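Local structure of chitinase (Chromobacterium violaceum, 4TXG) at residues I504-D509 and Y540-T545; A655-G660 and N683-T688; T688-T693 and V771-K776. The protein probably hydrolyses glycosidic bonds of chitin through a family 18 glycoside hydrolase domain and probably binds the polysaccharide as well. All blocks are in the same frame, centred on the assembly; numbering follows the deposited sequence.

In the fold
After an N-terminal stretch the chain builds the eight-stranded barrel of the family 18 glycosidase region. Interaction 1 lies in this region and brings the loop 504-509 against 540-545, with helix 522-530 in the intervening chain. The C-terminal beta region carries the other two contacts. Interaction 2 joins the open end of the hairpin of strands 659-664 and 678-683, where the first begins and the second ends, and interaction 3 joins the loop that follows to the end of strand 767-773. All three run in series, without crossing. Thr688 is shared by interactions 2 and 3, whose centres are about 10 Å apart and which meet around Ile657; interaction 1 lies about 64 Å and 68 Å from them, centre to centre.

Interaction 1 of 3, residues I504-D509 and Y540-T545; sequences IWHDLD and YGIDPT
Ile504 opens the contact by crossing Ile542 at about a right angle, its CB 3.7 Å from Ile542 CD1 and its CG2 beside the same methyl. CG1 of Ile504 sits between the backbone N and the carbonyl carbon (chi1 76°), and the CD1 that it carries comes within 4.2 Å of Tyr540 CE2. The carbonyl oxygen of Ile504 lies over one face of the Tyr540 ring. Its neighbour, Trp505, supplies the one direct hydrogen bond between the segments: NE1 donates to Tyr540 OH at 2.8 Å, nearly straight at 172°, with the oxygen in the indole plane. The two rings meet obliquely, their planes 68° apart, and Trp505 CD1 also comes 3.8 Å from Tyr540 CZ. Beyond the segments, Arg164 makes a cation-pi contact with the indole, which also touches Glu604 and Pro521. His506 turns the edge of its imidazole to Ile542 CD1, with CE1 4.4 Å away. Its ND1 bonds to Asn503 O, while NE2 lies 2.9 Å from a water oxygen in the ring plane; that water makes a weak bond to Tyr540 O. The two contacts favour this ring orientation, though the water link to Tyr540 is weak. Ile504 packs against both Tyr540 and Ile542; Tyr540 adds a polar bond at its phenol oxygen, whereas Ile542 is met at its CD1 methyl by carbon atoms. The indole N-H is satisfied by the phenol, and the nearly straight bond ties the indole edge to that oxygen, linking the loops before and after helix 522-530.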
ATOM      1  N   ILE A 504       8.705 -18.018 -14.907  1.00 12.22           N
ATOM      2  CA  ILE A 504       9.097 -19.137 -14.047  1.00 11.59           C
ATOM      3  C   ILE A 504       8.475 -19.102 -12.653  1.00 10.29           C
ATOM      4  O   ILE A 504       8.451 -20.116 -11.966  1.00 13.22           O
ATOM      5  CB  ILE A 504      10.639 -19.240 -13.909  1.00 11.13           C
ATOM      6  CG1 ILE A 504      11.213 -18.184 -12.958  1.00 12.51           C
ATOM      7  CG2 ILE A 504      11.298 -19.181 -15.283  1.00 11.27           C
ATOM      8  CD1 ILE A 504      12.696 -18.456 -12.591  1.00 10.46           C
ATOM      9  N   TRP A 505       7.962 -17.945 -12.241  1.00  9.42           N
ATOM     10  CA  TRP A 505       7.275 -17.851 -10.956  1.00 11.31           C
ATOM     11  C   TRP A 505       5.758 -17.865 -11.148  1.00 17.93           C
ATOM     12  O   TRP A 505       5.021 -17.239 -10.391  1.00 20.42           O
ATOM     13  CB  TRP A 505       7.710 -16.596 -10.207  1.00  9.69           C
ATOM     14  CG  TRP A 505       8.845 -16.846  -9.261  1.00  9.68           C
ATOM     15  CD1 TRP A 505       9.618 -17.969  -9.178  1.00  9.35           C
ATOM     16  CD2 TRP A 505       9.329 -15.949  -8.256  1.00  9.97           C
ATOM     17  NE1 TRP A 505      10.553 -17.828  -8.176  1.00 12.59           N
ATOM     18  CE2 TRP A 505      10.397 -16.593  -7.598  1.00 10.64           C
ATOM     19  CE3 TRP A 505       8.959 -14.665  -7.847  1.00 10.96           C
ATOM     20  CZ2 TRP A 505      11.099 -15.994  -6.545  1.00 11.29           C
ATOM     21  CZ3 TRP A 505       9.662 -14.072  -6.808  1.00 11.81           C
ATOM     22  CH2 TRP A 505      10.711 -14.738  -6.167  1.00  9.91           C
ATOM     23  N   HIS A 506       5.302 -18.599 -12.158  1.00 16.33           N
ATOM     24  CA  HIS A 506       3.872 -18.744 -12.426  1.00 17.17           C
ATOM     25  C   HIS A 506       3.114 -19.450 -11.307  1.00 18.50           C
ATOM     26  O   HIS A 506       3.686 -20.231 -10.539  1.00 18.25           O
ATOM     27  CB  HIS A 506       3.655 -19.524 -13.720  1.00 15.78           C
ATOM     28  CG  HIS A 506       4.271 -20.889 -13.704  1.00 21.33           C
ATOM     29  ND1 HIS A 506       5.495 -21.160 -14.281  1.00 20.53           N
ATOM     30  CD2 HIS A 506       3.844 -22.054 -13.163  1.00 25.08           C
ATOM     31  CE1 HIS A 506       5.790 -22.436 -14.102  1.00 25.49           C
ATOM     32  NE2 HIS A 506       4.805 -23.002 -13.429  1.00 26.35           N
ATOM     33  N   ASP A 507       1.820 -19.164 -11.232  1.00 19.41           N
ATOM     34  CA  ASP A 507       0.873 -19.997 -10.507  1.00 22.69           C
ATOM     35  C   ASP A 507       0.341 -21.080 -11.446  1.00 20.85           C
ATOM     36  O   ASP A 507       0.506 -20.994 -12.667  1.00 20.19           O
ATOM     37  CB  ASP A 507      -0.283 -19.162  -9.951  1.00 28.92           C
ATOM     38  CG  ASP A 507       0.153 -18.220  -8.841  1.00 37.07           C
ATOM     39  OD1 ASP A 507       1.061 -18.590  -8.068  1.00 39.30           O
ATOM     40  OD2 ASP A 507      -0.412 -17.108  -8.745  1.00 38.93           O
ATOM     41  N   LEU A 508      -0.292 -22.101 -10.876  1.00 23.79           N
ATOM     42  CA  LEU A 508      -0.910 -23.158 -11.667  1.00 24.93           C
ATOM     43  C   LEU A 508      -2.429 -23.079 -11.573  1.00 24.98           C
ATOM     44  O   LEU A 508      -2.968 -22.724 -10.528  1.00 25.49           O
ATOM     45  CB  LEU A 508      -0.431 -24.533 -11.192  1.00 25.53           C
ATOM     46  CG  LEU A 508       1.069 -24.808 -11.272  1.00 26.70           C
ATOM     47  CD1 LEU A 508       1.428 -26.050 -10.469  1.00 31.05           C
ATOM     48  CD2 LEU A 508       1.497 -24.973 -12.720  1.00 25.78           C
ATOM     49  N   ASP A 509      -3.127 -23.406 -12.658  1.00 27.83           N
ATOM     50  CA  ASP A 509      -4.582 -23.473 -12.586  1.00 32.37           C
ATOM     51  C   ASP A 509      -5.004 -24.813 -11.977  1.00 37.09           C
ATOM     52  O   ASP A 509      -4.156 -25.609 -11.558  1.00 33.76           O
ATOM     53  CB  ASP A 509      -5.228 -23.253 -13.965  1.00 33.06           C
ATOM     54  CG  ASP A 509      -4.840 -24.308 -15.000  1.00 38.82           C
ATOM     55  OD1 ASP A 509      -4.457 -25.441 -14.640  1.00 36.67           O
ATOM     56  OD2 ASP A 509      -4.941 -23.995 -16.207  1.00 41.78           O
ATOM     57  N   TYR A 540      12.237 -25.900 -10.648  1.00 16.02           N
ATOM     58  CA  TYR A 540      10.889 -25.336 -10.669  1.00 17.62           C
ATOM     59  C   TYR A 540       9.922 -26.229 -11.447  1.00 22.39           C
ATOM     60  O   TYR A 540       8.777 -25.850 -11.689  1.00 24.10           O
ATOM     61  CB  TYR A 540      10.890 -23.925 -11.272  1.00 18.80           C
ATOM     62  CG  TYR A 540      11.268 -22.856 -10.268  1.00 16.07           C
ATOM     63  CD1 TYR A 540      10.411 -22.530  -9.221  1.00 17.89           C
ATOM     64  CD2 TYR A 540      12.479 -22.186 -10.356  1.00 16.45           C
ATOM     65  CE1 TYR A 540      10.752 -21.570  -8.283  1.00 16.13           C
ATOM     66  CE2 TYR A 540      12.832 -21.217  -9.420  1.00 13.57           C
ATOM     67  CZ  TYR A 540      11.961 -20.915  -8.390  1.00 14.20           C
ATOM     68  OH  TYR A 540      12.304 -19.960  -7.462  1.00 14.47           O
ATOM     69  N   GLY A 541      10.389 -27.410 -11.830  1.00 22.80           N
ATOM     70  CA  GLY A 541       9.574 -28.344 -12.592  1.00 24.86           C
ATOM     71  C   GLY A 541       9.428 -27.920 -14.040  1.00 27.25           C
ATOM     72  O   GLY A 541       8.494 -28.322 -14.731  1.00 28.98           O
ATOM     73  N   ILE A 542      10.367 -27.106 -14.502  1.00 26.34           N
ATOM     74  CA  ILE A 542      10.323 -26.581 -15.858  1.00 24.30           C
ATOM     75  C   ILE A 542      11.262 -27.381 -16.749  1.00 28.57           C
ATOM     76  O   ILE A 542      12.473 -27.357 -16.550  1.00 32.36           O
ATOM     77  CB  ILE A 542      10.707 -25.087 -15.899  1.00 23.17           C
ATOM     78  CG1 ILE A 542       9.671 -24.251 -15.145  1.00 24.13           C
ATOM     79  CG2 ILE A 542      10.845 -24.616 -17.330  1.00 25.07           C
ATOM     80  CD1 ILE A 542      10.073 -22.800 -14.941  1.00 24.55           C
ATOM     81  N   ASP A 543      10.694 -28.095 -17.716  1.00 24.87           N
ATOM     82  CA  ASP A 543      11.479 -28.937 -18.619  1.00 30.31           C
ATOM     83  C   ASP A 543      12.230 -28.074 -19.632  1.00 31.85           C
ATOM     84  O   ASP A 543      11.633 -27.563 -20.575  1.00 26.47           O
ATOM     85  CB  ASP A 543      10.562 -29.934 -19.331  1.00 30.36           C
ATOM     86  CG  ASP A 543      11.320 -30.949 -20.183  1.00 35.90           C
ATOM     87  OD1 ASP A 543      12.532 -30.774 -20.440  1.00 37.78           O
ATOM     88  OD2 ASP A 543      10.681 -31.930 -20.613  1.00 36.63           O
ATOM     89  N   PRO A 544      13.557 -27.941 -19.458  1.00 35.88           N
ATOM     90  CA  PRO A 544      14.341 -27.020 -20.288  1.00 36.78           C
ATOM     91  C   PRO A 544      14.519 -27.496 -21.728  1.00 37.29           C
ATOM     92  O   PRO A 544      15.181 -26.804 -22.506  1.00 37.41           O
ATOM     93  CB  PRO A 544      15.688 -26.966 -19.563  1.00 38.00           C
ATOM     94  CG  PRO A 544      15.804 -28.291 -18.906  1.00 38.64           C
ATOM     95  CD  PRO A 544      14.406 -28.699 -18.521  1.00 38.04           C
ATOM     96  N   THR A 545      13.934 -28.640 -22.077  1.00 35.55           N
ATOM     97  CA  THR A 545      14.002 -29.152 -23.446  1.00 38.97           C
ATOM     98  C   THR A 545      12.792 -28.725 -24.275  1.00 40.27           C
ATOM     99  O   THR A 545      12.798 -28.845 -25.501  1.00 44.20           O
ATOM    100  CB  THR A 545      14.102 -30.696 -23.482  1.00 44.07           C
ATOM    101  OG1 THR A 545      12.859 -31.278 -23.064  1.00 47.25           O
ATOM    102  CG2 THR A 545      15.225 -31.185 -22.581  1.00 43.37           C
TER
HETATM  103  O   HOH W   1       5.421 -25.601 -12.307  1.00 37.52           O

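Interaction 2 of 3, residues A655-G660 and N683-T688; sequences AAIDVG and NRSQTT
The guanidinium of Arg684 has Gly660 N over one face, with Gly660 CA 3.8 Å from NH2, while Asp658 OD1 lies at the edge. There NH1 donates to OD1 in a salt bridge of 3.1 Å. OD1 lies close to the guanidinium plane, and NH1 meets it on the syn side, well out of the carboxylate plane; the two planes are 69° apart. Only NH1 and OD1 pair across the contact, a single-point salt bridge, and the bond is bent (141° at hydrogen). A weak, long ion pair with Asp782 gives NH1 a second acidic neighbour. The arginine chain is extended from CG to NE, and its CB comes 3.2 Å from Asp658 O. Asp658 is the central residue of an inverse gamma turn, and its carbonyl accepts the backbone N of Arg684 at 2.8 Å.

The second flat group, the Asn683 amide, organises the loop. Its OD1 takes Ser685 OG in the carbonyl plane, on a lone pair, and Ser685 N from above that plane, an Asx turn; ND2 donates in plane to Thr687 O at 2.7 Å and also reaches Leu747 O. Ser685 OG in turn accepts Thr687 N, an ST turn. Ser685 CB meets Ile657 CG1 at 3.9 Å, with Ile657 CG1 anti to its own backbone N (chi1 -173°).

Val659 and Asn683 form an antiparallel non-hydrogen-bonded pair where strands 659-664 and 678-683 run side by side, their side chains on the same face. Ile657 belongs to the adjacent strand 656-657 of the other sheet, beside strand 776-780, and packs on Val771 and Leu773 of strand 767-773, so the contact lies where the two sheets meet.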
ATOM      1  N   ALA A 655      -3.948  29.425  18.047  1.00 14.78           N
ATOM      2  CA  ALA A 655      -5.216  29.144  18.705  1.00 12.91           C
ATOM      3  C   ALA A 655      -6.077  28.233  17.839  1.00 13.30           C
ATOM      4  O   ALA A 655      -5.886  28.141  16.625  1.00 11.71           O
ATOM      5  CB  ALA A 655      -5.958  30.437  19.015  1.00 14.53           C
ATOM      6  N   ALA A 656      -7.034  27.561  18.466  1.00 13.80           N
ATOM      7  CA  ALA A 656      -7.895  26.651  17.729  1.00 12.17           C
ATOM      8  C   ALA A 656      -9.363  26.947  17.988  1.00 10.79           C
ATOM      9  O   ALA A 656      -9.707  27.688  18.905  1.00 13.97           O
ATOM     10  CB  ALA A 656      -7.579  25.206  18.097  1.00 13.74           C
ATOM     11  N   ILE A 657     -10.225  26.374  17.155  1.00 10.39           N
ATOM     12  CA  ILE A 657     -11.670  26.449  17.382  1.00 11.19           C
ATOM     13  C   ILE A 657     -12.245  25.079  17.056  1.00 10.24           C
ATOM     14  O   ILE A 657     -11.728  24.387  16.178  1.00 11.21           O
ATOM     15  CB  ILE A 657     -12.332  27.565  16.527  1.00 11.20           C
ATOM     16  CG1 ILE A 657     -13.809  27.747  16.908  1.00 12.34           C
ATOM     17  CG2 ILE A 657     -12.145  27.290  15.034  1.00 11.15           C
ATOM     18  CD1 ILE A 657     -14.485  28.944  16.241  1.00 15.82           C
ATOM     19  N   ASP A 658     -13.292  24.659  17.762  1.00 10.69           N
ATOM     20  CA  ASP A 658     -13.849  23.330  17.508  1.00 11.78           C
ATOM     21  C   ASP A 658     -14.887  23.369  16.395  1.00 12.81           C
ATOM     22  O   ASP A 658     -16.090  23.439  16.648  1.00 14.56           O
ATOM     23  CB  ASP A 658     -14.471  22.741  18.772  1.00 11.90           C
ATOM     24  CG  ASP A 658     -14.592  21.234  18.706  1.00 18.88           C
ATOM     25  OD1 ASP A 658     -14.413  20.655  17.606  1.00 16.41           O
ATOM     26  OD2 ASP A 658     -14.869  20.625  19.762  1.00 23.37           O
ATOM     27  N   VAL A 659     -14.394  23.352  15.164  1.00  9.87           N
ATOM     28  CA  VAL A 659     -15.235  23.251  13.982  1.00 10.98           C
ATOM     29  C   VAL A 659     -14.851  21.948  13.297  1.00 10.45           C
ATOM     30  O   VAL A 659     -13.663  21.654  13.133  1.00 12.05           O
ATOM     31  CB  VAL A 659     -15.045  24.457  13.039  1.00 11.34           C
ATOM     32  CG1 VAL A 659     -15.810  24.260  11.733  1.00  9.47           C
ATOM     33  CG2 VAL A 659     -15.508  25.730  13.745  1.00 12.23           C
ATOM     34  N   GLY A 660     -15.852  21.153  12.941  1.00 10.84           N
ATOM     35  CA  GLY A 660     -15.612  19.859  12.329  1.00 11.92           C
ATOM     36  C   GLY A 660     -15.891  19.874  10.840  1.00 11.27           C
ATOM     37  O   GLY A 660     -16.794  20.573  10.377  1.00 12.48           O
ATOM     38  N   ASN A 683     -20.285  23.610  13.573  1.00 11.97           N
ATOM     39  CA  ASN A 683     -19.760  24.544  14.554  1.00 11.91           C
ATOM     40  C   ASN A 683     -19.986  23.998  15.966  1.00 14.02           C
ATOM     41  O   ASN A 683     -21.107  24.000  16.457  1.00 15.18           O
ATOM     42  CB  ASN A 683     -20.417  25.916  14.367  1.00 10.82           C
ATOM     43  CG  ASN A 683     -19.943  26.939  15.376  1.00 17.40           C
ATOM     44  OD1 ASN A 683     -18.986  26.702  16.111  1.00 14.29           O
ATOM     45  ND2 ASN A 683     -20.599  28.097  15.402  1.00 12.52           N
ATOM     46  N   ARG A 684     -18.927  23.505  16.604  1.00 12.51           N
ATOM     47  CA  ARG A 684     -19.039  23.007  17.982  1.00 14.44           C
ATOM     48  C   ARG A 684     -18.464  23.990  18.998  1.00 18.83           C
ATOM     49  O   ARG A 684     -18.168  23.627  20.139  1.00 19.98           O
ATOM     50  CB  ARG A 684     -18.345  21.652  18.131  1.00 14.40           C
ATOM     51  CG  ARG A 684     -18.868  20.582  17.183  1.00 16.67           C
ATOM     52  CD  ARG A 684     -18.215  19.233  17.460  1.00 20.41           C
ATOM     53  NE  ARG A 684     -18.248  18.369  16.285  1.00 28.52           N
ATOM     54  CZ  ARG A 684     -17.179  18.069  15.549  1.00 32.65           C
ATOM     55  NH1 ARG A 684     -15.979  18.548  15.868  1.00 34.95           N
ATOM     56  NH2 ARG A 684     -17.309  17.278  14.497  1.00 34.84           N
ATOM     57  N   SER A 685     -18.288  25.237  18.584  1.00 16.16           N
ATOM     58  CA  SER A 685     -17.978  26.283  19.548  1.00 16.86           C
ATOM     59  C   SER A 685     -19.281  26.802  20.151  1.00 18.24           C
ATOM     60  O   SER A 685     -20.364  26.349  19.771  1.00 17.15           O
ATOM     61  CB  SER A 685     -17.205  27.422  18.889  1.00 15.95           C
ATOM     62  OG  SER A 685     -18.083  28.244  18.146  1.00 16.32           O
ATOM     63  N   GLN A 686     -19.175  27.749  21.079  1.00 16.47           N
ATOM     64  CA  GLN A 686     -20.340  28.433  21.627  1.00 19.78           C
ATOM     65  C   GLN A 686     -20.501  29.816  20.993  1.00 23.83           C
ATOM     66  O   GLN A 686     -21.210  30.673  21.526  1.00 27.63           O
ATOM     67  CB  GLN A 686     -20.228  28.567  23.147  1.00 19.73           C
ATOM     68  CG  GLN A 686     -20.080  27.248  23.882  1.00 29.24           C
ATOM     69  CD  GLN A 686     -20.133  27.429  25.387  1.00 39.71           C
ATOM     70  OE1 GLN A 686     -20.708  28.396  25.889  1.00 41.77           O
ATOM     71  NE2 GLN A 686     -19.526  26.502  26.117  1.00 42.75           N
ATOM     72  N   THR A 687     -19.828  30.027  19.865  1.00 22.54           N
ATOM     73  CA  THR A 687     -19.907  31.294  19.139  1.00 23.65           C
ATOM     74  C   THR A 687     -20.631  31.135  17.810  1.00 19.73           C
ATOM     75  O   THR A 687     -20.534  30.094  17.168  1.00 21.27           O
ATOM     76  CB  THR A 687     -18.514  31.877  18.824  1.00 30.31           C
ATOM     77  OG1 THR A 687     -17.936  31.165  17.724  1.00 38.46           O
ATOM     78  CG2 THR A 687     -17.597  31.765  20.001  1.00 29.54           C
ATOM     79  N   THR A 688     -21.344  32.174  17.394  1.00 15.72           N
ATOM     80  CA  THR A 688     -21.897  32.211  16.047  1.00 14.75           C
ATOM     81  C   THR A 688     -20.775  32.570  15.071  1.00 12.66           C
ATOM     82  O   THR A 688     -20.057  33.536  15.293  1.00 15.91           O
ATOM     83  CB  THR A 688     -23.037  33.249  15.925  1.00 17.99           C
ATOM     84  OG1 THR A 688     -24.056  32.964  16.888  1.00 20.51           O
ATOM     85  CG2 THR A 688     -23.643  33.225  14.532  1.00 18.59           C
TER

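Interaction 3 of 3, residues T688-T693 and V771-K776; sequences TLPGGT and VGLNGK
Val771 meets Thr693 first, its CG1 lying 3.8 Å from the threonine CG2 as the two side chains approach at a slant. Gly772 contributes its carbonyl oxygen, 3.4 Å from Thr693 CG2, and the same oxygen receives a CA-H...O contact from Thr693. Leu773 does most of the apolar work. Its CG is anti to the backbone N (chi1 170°), and the two methyls beyond part company: CD1 presses on Pro690 CD at 3.4 Å, tighter than usual van der Waals contact, while CD2 meets Leu689 CD2 at 4.1 Å. Both neighbours cross the leucine at about a right angle, whereas Thr693 lies beside it pointing the same way, its OG1 3.9 Å from CD1. Asn774 follows, bringing ND2 to within 4.0 Å of Pro690 CG. Its backbone N donates to a water that in turn donates to Thr693 OG1, bridging the segments, which share no direct hydrogen bond. That hydroxyl donates in plane to a lone pair of Pro690 O, 2.6 Å away; the same oxygen accepts Thr693 N in closing a type II turn, so two bonds grip it. At the other side Leu773 to Lys776 make a type I' turn, the tight reversal of a beta hairpin between strands 767-773 and 776-780. The backbone of Gly772 pairs with Glu694, at the start of strand 694-700, and Thr693 with Leu741, so the loop 688-693 leads into the sheet between strands 767-773 and 734-740. Phe695 of strand 694-700 and Ile657 of strand 656-657 pack against both Leu689 and Val771.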
ATOM      1  N   THR A 688     -21.344  32.174  17.394  1.00 15.72           N
ATOM      2  CA  THR A 688     -21.897  32.211  16.047  1.00 14.75           C
ATOM      3  C   THR A 688     -20.775  32.570  15.071  1.00 12.66           C
ATOM      4  O   THR A 688     -20.057  33.536  15.293  1.00 15.91           O
ATOM      5  CB  THR A 688     -23.037  33.249  15.925  1.00 17.99           C
ATOM      6  OG1 THR A 688     -24.056  32.964  16.888  1.00 20.51           O
ATOM      7  CG2 THR A 688     -23.643  33.225  14.532  1.00 18.59           C
ATOM      8  N   LEU A 689     -20.605  31.790  14.011  1.00 12.42           N
ATOM      9  CA  LEU A 689     -19.666  32.176  12.965  1.00 11.61           C
ATOM     10  C   LEU A 689     -20.387  33.103  12.000  1.00 13.53           C
ATOM     11  O   LEU A 689     -21.362  32.698  11.367  1.00 12.84           O
ATOM     12  CB  LEU A 689     -19.122  30.955  12.225  1.00 11.06           C
ATOM     13  CG  LEU A 689     -18.572  29.820  13.086  1.00 10.86           C
ATOM     14  CD1 LEU A 689     -18.107  28.666  12.196  1.00 10.34           C
ATOM     15  CD2 LEU A 689     -17.437  30.310  13.970  1.00 16.55           C
ATOM     16  N   PRO A 690     -19.924  34.357  11.895  1.00 12.10           N
ATOM     17  CA  PRO A 690     -20.606  35.340  11.049  1.00 15.47           C
ATOM     18  C   PRO A 690     -20.446  35.019   9.572  1.00 13.36           C
ATOM     19  O   PRO A 690     -19.496  34.333   9.195  1.00 12.00           O
ATOM     20  CB  PRO A 690     -19.894  36.658  11.379  1.00 19.20           C
ATOM     21  CG  PRO A 690     -19.071  36.398  12.583  1.00 20.50           C
ATOM     22  CD  PRO A 690     -18.776  34.938  12.606  1.00 12.78           C
ATOM     23  N   GLY A 691     -21.346  35.541   8.744  1.00 16.27           N
ATOM     24  CA  GLY A 691     -21.165  35.447   7.308  1.00 17.69           C
ATOM     25  C   GLY A 691     -19.817  36.034   6.934  1.00 15.70           C
ATOM     26  O   GLY A 691     -19.348  36.973   7.576  1.00 14.30           O
ATOM     27  N   GLY A 692     -19.173  35.470   5.920  1.00 14.01           N
ATOM     28  CA  GLY A 692     -17.842  35.912   5.557  1.00 15.26           C
ATOM     29  C   GLY A 692     -16.729  35.127   6.237  1.00 12.21           C
ATOM     30  O   GLY A 692     -15.565  35.255   5.854  1.00 13.49           O
ATOM     31  N   THR A 693     -17.071  34.324   7.245  1.00 11.13           N
ATOM     32  CA  THR A 693     -16.082  33.460   7.897  1.00 10.73           C
ATOM     33  C   THR A 693     -15.437  32.545   6.846  1.00 12.93           C
ATOM     34  O   THR A 693     -16.142  31.947   6.033  1.00 12.31           O
ATOM     35  CB  THR A 693     -16.723  32.619   9.037  1.00 12.34           C
ATOM     36  OG1 THR A 693     -17.178  33.496  10.081  1.00 12.12           O
ATOM     37  CG2 THR A 693     -15.726  31.639   9.617  1.00 10.29           C
ATOM     38  N   VAL A 771      -9.845  28.170  10.221  1.00 10.32           N
ATOM     39  CA  VAL A 771     -11.057  28.973  10.253  1.00 10.29           C
ATOM     40  C   VAL A 771     -10.655  30.432  10.407  1.00 14.30           C
ATOM     41  O   VAL A 771      -9.983  30.793  11.376  1.00 13.06           O
ATOM     42  CB  VAL A 771     -11.992  28.544  11.401  1.00  9.44           C
ATOM     43  CG1 VAL A 771     -13.238  29.439  11.442  1.00 10.61           C
ATOM     44  CG2 VAL A 771     -12.382  27.071  11.239  1.00  9.08           C
ATOM     45  N   GLY A 772     -11.040  31.259   9.438  1.00 11.29           N
ATOM     46  CA  GLY A 772     -10.724  32.673   9.468  1.00 11.55           C
ATOM     47  C   GLY A 772     -11.913  33.431  10.014  1.00 16.60           C
ATOM     48  O   GLY A 772     -12.939  33.576   9.347  1.00 15.10           O
ATOM     49  N   LEU A 773     -11.768  33.917  11.239  1.00 15.07           N
ATOM     50  CA  LEU A 773     -12.893  34.443  12.003  1.00 18.14           C
ATOM     51  C   LEU A 773     -12.566  35.805  12.591  1.00 18.01           C
ATOM     52  O   LEU A 773     -11.657  35.921  13.409  1.00 17.03           O
ATOM     53  CB  LEU A 773     -13.255  33.453  13.112  1.00 18.29           C
ATOM     54  CG  LEU A 773     -14.250  33.860  14.187  1.00 21.20           C
ATOM     55  CD1 LEU A 773     -15.584  34.204  13.563  1.00 23.62           C
ATOM     56  CD2 LEU A 773     -14.399  32.727  15.195  1.00 23.04           C
ATOM     57  N   ASN A 774     -13.309  36.828  12.172  1.00 19.74           N
ATOM     58  CA  ASN A 774     -13.095  38.200  12.642  1.00 23.80           C
ATOM     59  C   ASN A 774     -11.625  38.635  12.658  1.00 24.51           C
ATOM     60  O   ASN A 774     -11.141  39.179  13.649  1.00 25.87           O
ATOM     61  CB  ASN A 774     -13.694  38.376  14.038  1.00 31.55           C
ATOM     62  CG  ASN A 774     -15.199  38.231  14.041  1.00 39.16           C
ATOM     63  OD1 ASN A 774     -15.783  37.688  14.979  1.00 41.13           O
ATOM     64  ND2 ASN A 774     -15.838  38.707  12.977  1.00 41.85           N
ATOM     65  N   GLY A 775     -10.916  38.377  11.567  1.00 20.79           N
ATOM     66  CA  GLY A 775      -9.552  38.858  11.422  1.00 22.70           C
ATOM     67  C   GLY A 775      -8.448  37.960  11.960  1.00 27.23           C
ATOM     68  O   GLY A 775      -7.264  38.258  11.787  1.00 28.51           O
ATOM     69  N   LYS A 776      -8.824  36.858  12.601  1.00 20.42           N
ATOM     70  CA  LYS A 776      -7.842  35.938  13.170  1.00 22.93           C
ATOM     71  C   LYS A 776      -7.999  34.546  12.559  1.00 19.83           C
ATOM     72  O   LYS A 776      -9.109  34.136  12.212  1.00 19.59           O
ATOM     73  CB  LYS A 776      -7.984  35.880  14.696  1.00 31.18           C
ATOM     74  CG  LYS A 776      -7.047  34.897  15.388  1.00 42.54           C
ATOM     75  CD  LYS A 776      -6.361  35.525  16.594  1.00 53.95           C
ATOM     76  CE  LYS A 776      -7.347  35.845  17.711  1.00 59.84           C
ATOM     77  NZ  LYS A 776      -7.635  34.665  18.574  1.00 60.41           N
TER
HETATM   78  O   HOH W   2     -15.565  36.027  10.298  1.00 19.48           O